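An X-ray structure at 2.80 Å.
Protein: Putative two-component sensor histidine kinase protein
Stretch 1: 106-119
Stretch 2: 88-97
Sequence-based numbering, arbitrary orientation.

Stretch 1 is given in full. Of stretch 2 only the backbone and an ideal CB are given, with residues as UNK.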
ATOM      1  N   GLY A 106      13.529  -7.552  -3.581  1.00 20.97           N
ATOM      2  CA  GLY A 106      13.805  -6.876  -2.356  1.00 20.72           C
ATOM      3  C   GLY A 106      12.905  -7.323  -1.242  1.00 20.48           C
ATOM      4  O   GLY A 106      12.242  -8.316  -1.316  1.00 18.80           O
ATOM      5  N   LYS A 107      12.898  -6.552  -0.179  1.00 21.73           N
ATOM      6  CA  LYS A 107      12.215  -6.963   1.027  1.00 22.95           C
ATOM      7  C   LYS A 107      11.940  -5.711   1.829  1.00 22.63           C
ATOM      8  O   LYS A 107      12.585  -4.689   1.598  1.00 22.16           O
ATOM      9  CB  LYS A 107      13.064  -7.985   1.831  1.00 23.67           C
ATOM     10  CG  LYS A 107      14.357  -7.446   2.635  1.00 26.79           C
ATOM     11  CD  LYS A 107      15.235  -8.680   3.147  1.00 29.99           C
ATOM     12  CE  LYS A 107      16.210  -8.417   4.329  1.00 29.89           C
ATOM     13  NZ  LYS A 107      16.883  -9.730   4.778  1.00 29.33           N
ATOM     14  N   PHE A 108      10.969  -5.790   2.731  1.00 22.71           N
ATOM     15  CA  PHE A 108      10.807  -4.736   3.713  1.00 24.05           C
ATOM     16  C   PHE A 108      10.635  -5.387   5.071  1.00 23.17           C
ATOM     17  O   PHE A 108      10.150  -6.515   5.165  1.00 22.95           O
ATOM     18  CB  PHE A 108       9.683  -3.706   3.347  1.00 25.31           C
ATOM     19  CG  PHE A 108       8.379  -3.884   4.109  1.00 27.14           C
ATOM     20  CD1 PHE A 108       8.248  -3.430   5.388  1.00 30.78           C
ATOM     21  CD2 PHE A 108       7.303  -4.489   3.526  1.00 28.26           C
ATOM     22  CE1 PHE A 108       7.063  -3.603   6.077  1.00 31.59           C
ATOM     23  CE2 PHE A 108       6.132  -4.671   4.207  1.00 28.99           C
ATOM     24  CZ  PHE A 108       6.014  -4.246   5.477  1.00 30.00           C
ATOM     25  N   MET A 109      11.108  -4.679   6.095  1.00 22.01           N
ATOM     26  CA  MET A 109      11.392  -5.281   7.380  1.00 21.26           C
ATOM     27  C   MET A 109      10.665  -4.449   8.417  1.00 20.85           C
ATOM     28  O   MET A 109      10.649  -3.194   8.346  1.00 20.15           O
ATOM     29  CB  MET A 109      12.922  -5.292   7.724  1.00 21.31           C
ATOM     30  CG  MET A 109      13.925  -5.887   6.700  1.00 18.19           C
ATOM     31  SD  MET A 109      13.871  -7.634   6.705  1.00 12.50           S
ATOM     32  CE  MET A 109      13.770  -7.930   8.458  1.00 15.71           C
ATOM     33  N   THR A 110      10.087  -5.159   9.379  1.00 20.10           N
ATOM     34  CA  THR A 110       9.613  -4.539  10.594  1.00 20.08           C
ATOM     35  C   THR A 110      10.521  -5.064  11.681  1.00 20.11           C
ATOM     36  O   THR A 110      10.868  -6.223  11.672  1.00 20.21           O
ATOM     37  CB  THR A 110       8.224  -4.992  10.902  1.00 20.03           C
ATOM     38  OG1 THR A 110       8.222  -6.422  10.825  1.00 21.42           O
ATOM     39  CG2 THR A 110       7.240  -4.405   9.916  1.00 15.94           C
ATOM     40  N   TYR A 111      10.903  -4.196  12.595  1.00 20.45           N
ATOM     41  CA  TYR A 111      11.805  -4.522  13.688  1.00 20.79           C
ATOM     42  C   TYR A 111      11.067  -4.197  14.986  1.00 21.16           C
ATOM     43  O   TYR A 111      10.270  -3.242  15.036  1.00 20.99           O
ATOM     44  CB  TYR A 111      13.068  -3.670  13.605  1.00 20.46           C
ATOM     45  CG  TYR A 111      13.828  -3.791  12.312  1.00 22.23           C
ATOM     46  CD1 TYR A 111      14.665  -4.872  12.070  1.00 23.99           C
ATOM     47  CD2 TYR A 111      13.747  -2.809  11.321  1.00 25.16           C
ATOM     48  CE1 TYR A 111      15.397  -4.987  10.869  1.00 25.00           C
ATOM     49  CE2 TYR A 111      14.484  -2.925  10.114  1.00 24.32           C
ATOM     50  CZ  TYR A 111      15.296  -4.006   9.917  1.00 24.48           C
ATOM     51  OH  TYR A 111      15.995  -4.158   8.762  1.00 27.48           O
ATOM     52  N   TYR A 112      11.309  -4.992  16.015  1.00 21.75           N
ATOM     53  CA  TYR A 112      10.758  -4.729  17.336  1.00 23.01           C
ATOM     54  C   TYR A 112      11.879  -4.833  18.354  1.00 24.00           C
ATOM     55  O   TYR A 112      12.624  -5.830  18.354  1.00 24.41           O
ATOM     56  CB  TYR A 112       9.681  -5.739  17.685  1.00 23.02           C
ATOM     57  CG  TYR A 112       8.462  -5.651  16.799  1.00 24.59           C
ATOM     58  CD1 TYR A 112       7.314  -4.995  17.224  1.00 24.55           C
ATOM     59  CD2 TYR A 112       8.455  -6.244  15.537  1.00 26.05           C
ATOM     60  CE1 TYR A 112       6.197  -4.947  16.442  1.00 25.89           C
ATOM     61  CE2 TYR A 112       7.342  -6.173  14.733  1.00 27.51           C
ATOM     62  CZ  TYR A 112       6.213  -5.529  15.189  1.00 28.52           C
ATOM     63  OH  TYR A 112       5.095  -5.456  14.362  1.00 33.59           O
ATOM     64  N   ASP A 113      12.001  -3.811  19.203  1.00 24.48           N
ATOM     65  CA  ASP A 113      13.067  -3.732  20.199  1.00 25.28           C
ATOM     66  C   ASP A 113      12.918  -4.774  21.368  1.00 25.83           C
ATOM     67  O   ASP A 113      13.832  -4.971  22.156  1.00 25.47           O
ATOM     68  CB  ASP A 113      13.087  -2.321  20.800  1.00 25.48           C
ATOM     69  CG  ASP A 113      13.410  -1.252  19.801  1.00 25.94           C
ATOM     70  OD1 ASP A 113      14.117  -1.598  18.837  1.00 26.64           O
ATOM     71  OD2 ASP A 113      12.972  -0.078  20.015  1.00 24.66           O
ATOM     72  N   ARG A 114      11.754  -5.385  21.522  1.00 26.86           N
ATOM     73  CA  ARG A 114      11.582  -6.494  22.484  1.00 28.40           C
ATOM     74  C   ARG A 114      10.856  -7.597  21.720  1.00 28.56           C
ATOM     75  O   ARG A 114      10.285  -7.361  20.646  1.00 28.55           O
ATOM     76  CB  ARG A 114      10.835  -6.095  23.774  1.00 27.90           C
ATOM     77  CG  ARG A 114       9.382  -5.711  23.541  1.00 33.46           C
ATOM     78  CD  ARG A 114       8.612  -5.206  24.797  1.00 39.77           C
ATOM     79  NE  ARG A 114       7.188  -4.876  24.583  1.00 43.74           N
ATOM     80  CZ  ARG A 114       6.712  -3.713  24.098  1.00 47.45           C
ATOM     81  NH1 ARG A 114       7.537  -2.717  23.712  1.00 50.19           N
ATOM     82  NH2 ARG A 114       5.390  -3.534  23.979  1.00 46.34           N
ATOM     83  N   PRO A 115      10.926  -8.824  22.239  1.00 29.09           N
ATOM     84  CA  PRO A 115      10.275  -9.954  21.590  1.00 28.97           C
ATOM     85  C   PRO A 115       8.855  -9.681  21.144  1.00 28.84           C
ATOM     86  O   PRO A 115       8.148  -8.872  21.738  1.00 27.44           O
ATOM     87  CB  PRO A 115      10.283 -11.011  22.676  1.00 28.67           C
ATOM     88  CG  PRO A 115      11.555 -10.756  23.415  1.00 28.64           C
ATOM     89  CD  PRO A 115      11.807  -9.267  23.340  1.00 29.05           C
ATOM     90  N   HIS A 116       8.451 -10.386  20.101  1.00 29.52           N
ATOM     91  CA  HIS A 116       7.181 -10.111  19.483  1.00 30.74           C
ATOM     92  C   HIS A 116       6.616 -11.312  18.677  1.00 31.60           C
ATOM     93  O   HIS A 116       7.238 -11.795  17.732  1.00 32.49           O
ATOM     94  CB  HIS A 116       7.353  -8.861  18.603  1.00 30.90           C
ATOM     95  CG  HIS A 116       6.106  -8.429  17.921  1.00 30.61           C
ATOM     96  ND1 HIS A 116       5.683  -8.993  16.735  1.00 32.56           N
ATOM     97  CD2 HIS A 116       5.196  -7.485  18.238  1.00 29.56           C
ATOM     98  CE1 HIS A 116       4.563  -8.411  16.349  1.00 31.39           C
ATOM     99  NE2 HIS A 116       4.243  -7.495  17.247  1.00 30.80           N
ATOM    100  N   ARG A 117       5.448 -11.797  19.089  1.00 31.97           N
ATOM    101  CA  ARG A 117       4.594 -12.711  18.293  1.00 32.96           C
ATOM    102  C   ARG A 117       3.768 -12.009  17.191  1.00 31.79           C
ATOM    103  O   ARG A 117       3.161 -10.966  17.397  1.00 30.31           O
ATOM    104  CB  ARG A 117       3.639 -13.432  19.235  1.00 33.70           C
ATOM    105  CG  ARG A 117       2.537 -12.481  19.782  1.00 38.83           C
ATOM    106  CD  ARG A 117       2.986 -10.926  20.021  1.00 44.05           C
ATOM    107  NE  ARG A 117       3.929 -10.728  21.152  1.00 47.72           N
ATOM    108  CZ  ARG A 117       4.489  -9.566  21.530  1.00 50.50           C
ATOM    109  NH1 ARG A 117       4.271  -8.420  20.875  1.00 51.97           N
ATOM    110  NH2 ARG A 117       5.310  -9.562  22.580  1.00 51.86           N
ATOM    111  N   PHE A 118       3.707 -12.605  16.028  1.00 31.59           N
ATOM    112  CA  PHE A 118       3.113 -11.883  14.933  1.00 32.39           C
ATOM    113  C   PHE A 118       1.652 -12.267  14.754  1.00 32.87           C
ATOM    114  O   PHE A 118       1.340 -13.371  14.337  1.00 33.32           O
ATOM    115  CB  PHE A 118       3.929 -12.062  13.650  1.00 32.03           C
ATOM    116  CG  PHE A 118       5.321 -11.459  13.729  1.00 31.70           C
ATOM    117  CD1 PHE A 118       6.302 -12.019  14.556  1.00 32.49           C
ATOM    118  CD2 PHE A 118       5.650 -10.323  13.000  1.00 29.12           C
ATOM    119  CE1 PHE A 118       7.584 -11.459  14.612  1.00 32.20           C
ATOM    120  CE2 PHE A 118       6.932  -9.766  13.063  1.00 28.09           C
ATOM    121  CZ  PHE A 118       7.888 -10.318  13.839  1.00 29.25           C
ATOM    122  N   ALA A 119       0.765 -11.325  15.075  1.00 33.53           N
ATOM    123  CA  ALA A 119      -0.674 -11.483  14.914  1.00 33.46           C
ATOM    124  C   ALA A 119      -1.039 -11.555  13.444  1.00 33.95           C
ATOM    125  O   ALA A 119      -0.489 -10.820  12.617  1.00 34.06           O
ATOM    126  CB  ALA A 119      -1.368 -10.341  15.569  1.00 33.44           C
ATOM    127  N   UNK A  88      22.419  -3.497  17.726  1.00 15.18           N
ATOM    128  CA  UNK A  88      21.559  -2.415  17.228  1.00 15.86           C
ATOM    129  C   UNK A  88      20.417  -2.154  18.174  1.00 15.73           C
ATOM    130  O   UNK A  88      19.807  -1.089  18.148  1.00 16.65           O
ATOM    131  CB  UNK A  88      21.013  -2.749  15.838  1.00 15.86           C
ATOM    132  N   UNK A  89      20.127  -3.116  19.037  1.00 15.58           N
ATOM    133  CA  UNK A  89      19.049  -2.958  19.996  1.00 15.19           C
ATOM    134  C   UNK A  89      17.748  -3.632  19.599  1.00 15.03           C
ATOM    135  O   UNK A  89      16.743  -3.360  20.243  1.00 14.90           O
ATOM    136  CB  UNK A  89      18.789  -1.467  20.221  1.00 15.19           C
ATOM    137  N   UNK A  90      17.770  -4.510  18.579  1.00 14.81           N
ATOM    138  CA  UNK A  90      16.568  -5.185  18.027  1.00 15.22           C
ATOM    139  C   UNK A  90      16.402  -6.615  18.599  1.00 16.60           C
ATOM    140  O   UNK A  90      17.396  -7.350  18.714  1.00 18.59           O
ATOM    141  CB  UNK A  90      16.658  -5.248  16.501  1.00 15.22           C
ATOM    142  N   UNK A  91      15.159  -7.006  18.927  1.00 16.73           N
ATOM    143  CA  UNK A  91      14.815  -8.308  19.526  1.00 16.34           C
ATOM    144  C   UNK A  91      13.961  -9.193  18.569  1.00 17.15           C
ATOM    145  O   UNK A  91      13.890 -10.421  18.711  1.00 17.29           O
ATOM    146  CB  UNK A  91      14.057  -8.082  20.836  1.00 16.34           C
ATOM    147  N   UNK A  92      13.259  -8.572  17.631  1.00 17.67           N
ATOM    148  CA  UNK A  92      12.332  -9.304  16.831  1.00 18.50           C
ATOM    149  C   UNK A  92      12.273  -8.656  15.460  1.00 19.44           C
ATOM    150  O   UNK A  92      12.477  -7.450  15.328  1.00 19.67           O
ATOM    151  CB  UNK A  92      10.953  -9.357  17.492  1.00 18.50           C
ATOM    152  N   UNK A  93      12.058  -9.471  14.429  1.00 20.26           N
ATOM    153  CA  UNK A  93      11.985  -8.939  13.081  1.00 20.55           C
ATOM    154  C   UNK A  93      11.074  -9.740  12.135  1.00 20.99           C
ATOM    155  O   UNK A  93      10.846 -10.962  12.273  1.00 19.58           O
ATOM    156  CB  UNK A  93      13.397  -8.877  12.494  1.00 20.55           C
ATOM    157  N   UNK A  94      10.578  -8.998  11.151  1.00 22.13           N
ATOM    158  CA  UNK A  94       9.652  -9.512  10.154  1.00 23.27           C
ATOM    159  C   UNK A  94      10.180  -9.184   8.782  1.00 23.95           C
ATOM    160  O   UNK A  94      10.464  -8.020   8.484  1.00 24.73           O
ATOM    161  CB  UNK A  94       8.247  -8.938  10.347  1.00 23.27           C
ATOM    162  N   UNK A  95      10.310 -10.217   7.963  1.00 24.15           N
ATOM    163  CA  UNK A  95      10.730 -10.065   6.586  1.00 25.08           C
ATOM    164  C   UNK A  95       9.580 -10.347   5.612  1.00 23.73           C
ATOM    165  O   UNK A  95       9.065 -11.438   5.576  1.00 23.24           O
ATOM    166  CB  UNK A  95      11.911 -10.994   6.296  1.00 25.08           C
ATOM    167  N   UNK A  96       9.236  -9.368   4.797  1.00 22.87           N
ATOM    168  CA  UNK A  96       8.176  -9.500   3.841  1.00 22.65           C
ATOM    169  C   UNK A  96       8.760  -9.203   2.481  1.00 22.65           C
ATOM    170  O   UNK A  96       9.228  -8.104   2.255  1.00 22.04           O
ATOM    171  CB  UNK A  96       6.999  -8.579   4.169  1.00 22.65           C
ATOM    172  N   UNK A  97       8.766 -10.204   1.599  1.00 23.04           N
ATOM    173  CA  UNK A  97       9.323 -10.164   0.286  1.00 23.78           C
ATOM    174  C   UNK A  97       8.684  -9.128  -0.596  1.00 24.71           C
ATOM    175  O   UNK A  97       7.496  -8.973  -0.534  1.00 24.62           O
ATOM    176  CB  UNK A  97       9.207 -11.543  -0.366  1.00 23.78           C
TER

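Position 88 has nothing of stretch 1 within 5.5 Å of its ideal CB. The contact sets no preference. The residue is Glu88, whose carboxylate is hydrogen-bonded elsewhere in the structure.

Position 89 has phi 99° and psi 13°. A CB there would jam against the preceding carbonyl O, so the backbone itself calls for glycine. It is Gly89, ending a helix in a Schellman motif.

At position 90 the CB points away from stretch 1, yet lies 4.9 Å from Tyr111 CD1. A medium apolar side chain could reach that ring. Ile90 does so, with CD1 3.9 Å from Tyr111 CD1.

Position 91 points toward the turn. Its ideal CB is 3.4 Å from Arg114 C and 3.5 Å from Pro115 N, so a small residue suits. Ala91 sets CB 3.6 Å from Pro115 CD.

Position 92 pairs with Tyr112 across two antiparallel strands. Its ideal CB is 3.8 Å from His116 N and Arg114 O, which favours a small side chain. Ala92 CB packs 3.8 Å from Tyr112 CB.

Position 93 shares a sheet face with Tyr111 and Met109. The ideal CB is 4.2 Å from both Met109 CE and Tyr111 CD1. Leucine, isoleucine, valine or methionine would be reasonable. Leu93 places CD2 3.9 Å from Tyr111 CE1.

At position 94 an ideal CB would clash with Thr110 OG1 at 2.6 Å and sit tight against Phe118 CE2 at 3.1 Å. Only glycine fits well. Gly94 N donates to Thr110 O at 2.8 Å.

Position 95 lies beside Met109, with SD 3.9 Å from the ideal CB. An aromatic or long apolar residue suits. Phe95 puts a ring face under Met109 CE, 3.3 Å from the ring centroid, in a CH-pi contact. Lys107 NZ lies at the ring edge, 3.3 Å from Phe95 CE1.

Position 96 is on the face of Phe108 and Thr110. A large apolar or aromatic side chain could use the Phe108 ring. Phe96 lies near parallel to it, but slid apart, with centroids 5.1 Å apart. Thr110 OG1 meets the Phe96 ring edge, 3.5 Å from Phe96 CE2. Phe96 N donates a hydrogen bond to Phe108 O at 3.0 Å.

Position 97 has its ideal CB 4.5 Å from Gly106 O. It pairs with Lys107 without hydrogen bonds, and phi of -61° permits proline among others. Pro97 makes a light contact, its C 3.7 Å from Gly106 O.

Stretch 2, residues 88-97: EGIAALGFFP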
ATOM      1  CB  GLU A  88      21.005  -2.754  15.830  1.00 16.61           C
ATOM      2  CG  GLU A  88      20.056  -1.705  15.164  1.00 17.80           C
ATOM      3  CD  GLU A  88      20.699  -0.363  14.903  1.00 18.83           C
ATOM      4  OE1 GLU A  88      21.922  -0.345  14.776  1.00 19.25           O
ATOM      5  OE2 GLU A  88      19.989   0.673  14.843  1.00 22.75           O
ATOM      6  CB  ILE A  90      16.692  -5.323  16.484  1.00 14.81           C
ATOM      7  CG1 ILE A  90      16.620  -3.951  15.825  1.00 14.33           C
ATOM      8  CG2 ILE A  90      15.687  -6.356  15.882  1.00 12.37           C
ATOM      9  CD1 ILE A  90      17.494  -3.853  14.555  1.00 12.26           C
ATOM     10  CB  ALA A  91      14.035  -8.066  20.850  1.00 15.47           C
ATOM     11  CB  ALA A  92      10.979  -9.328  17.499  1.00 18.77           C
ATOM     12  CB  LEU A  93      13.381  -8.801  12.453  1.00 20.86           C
ATOM     13  CG  LEU A  93      14.733  -8.948  13.185  1.00 21.63           C
ATOM     14  CD1 LEU A  93      14.924 -10.349  13.810  1.00 22.37           C
ATOM     15  CD2 LEU A  93      15.869  -8.634  12.198  1.00 18.34           C
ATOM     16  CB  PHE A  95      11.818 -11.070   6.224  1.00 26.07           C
ATOM     17  CG  PHE A  95      12.997 -11.109   7.157  1.00 29.27           C
ATOM     18  CD1 PHE A  95      14.241 -10.648   6.728  1.00 31.36           C
ATOM     19  CD2 PHE A  95      12.898 -11.717   8.416  1.00 31.21           C
ATOM     20  CE1 PHE A  95      15.344 -10.735   7.548  1.00 30.87           C
ATOM     21  CE2 PHE A  95      14.008 -11.807   9.250  1.00 30.11           C
ATOM     22  CZ  PHE A  95      15.221 -11.316   8.818  1.00 30.65           C
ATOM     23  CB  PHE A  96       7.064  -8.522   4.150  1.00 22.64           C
ATOM     24  CG  PHE A  96       6.644  -8.544   5.580  1.00 23.61           C
ATOM     25  CD1 PHE A  96       5.656  -9.410   6.005  1.00 23.98           C
ATOM     26  CD2 PHE A  96       7.288  -7.733   6.520  1.00 23.65           C
ATOM     27  CE1 PHE A  96       5.298  -9.449   7.326  1.00 22.68           C
ATOM     28  CE2 PHE A  96       6.931  -7.760   7.858  1.00 23.02           C
ATOM     29  CZ  PHE A  96       5.941  -8.619   8.259  1.00 22.94           C
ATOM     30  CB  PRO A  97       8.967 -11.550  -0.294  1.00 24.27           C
ATOM     31  CG  PRO A  97       8.568 -12.402   0.805  1.00 23.22           C
ATOM     32  CD  PRO A  97       8.460 -11.586   2.032  1.00 23.28           C
TER
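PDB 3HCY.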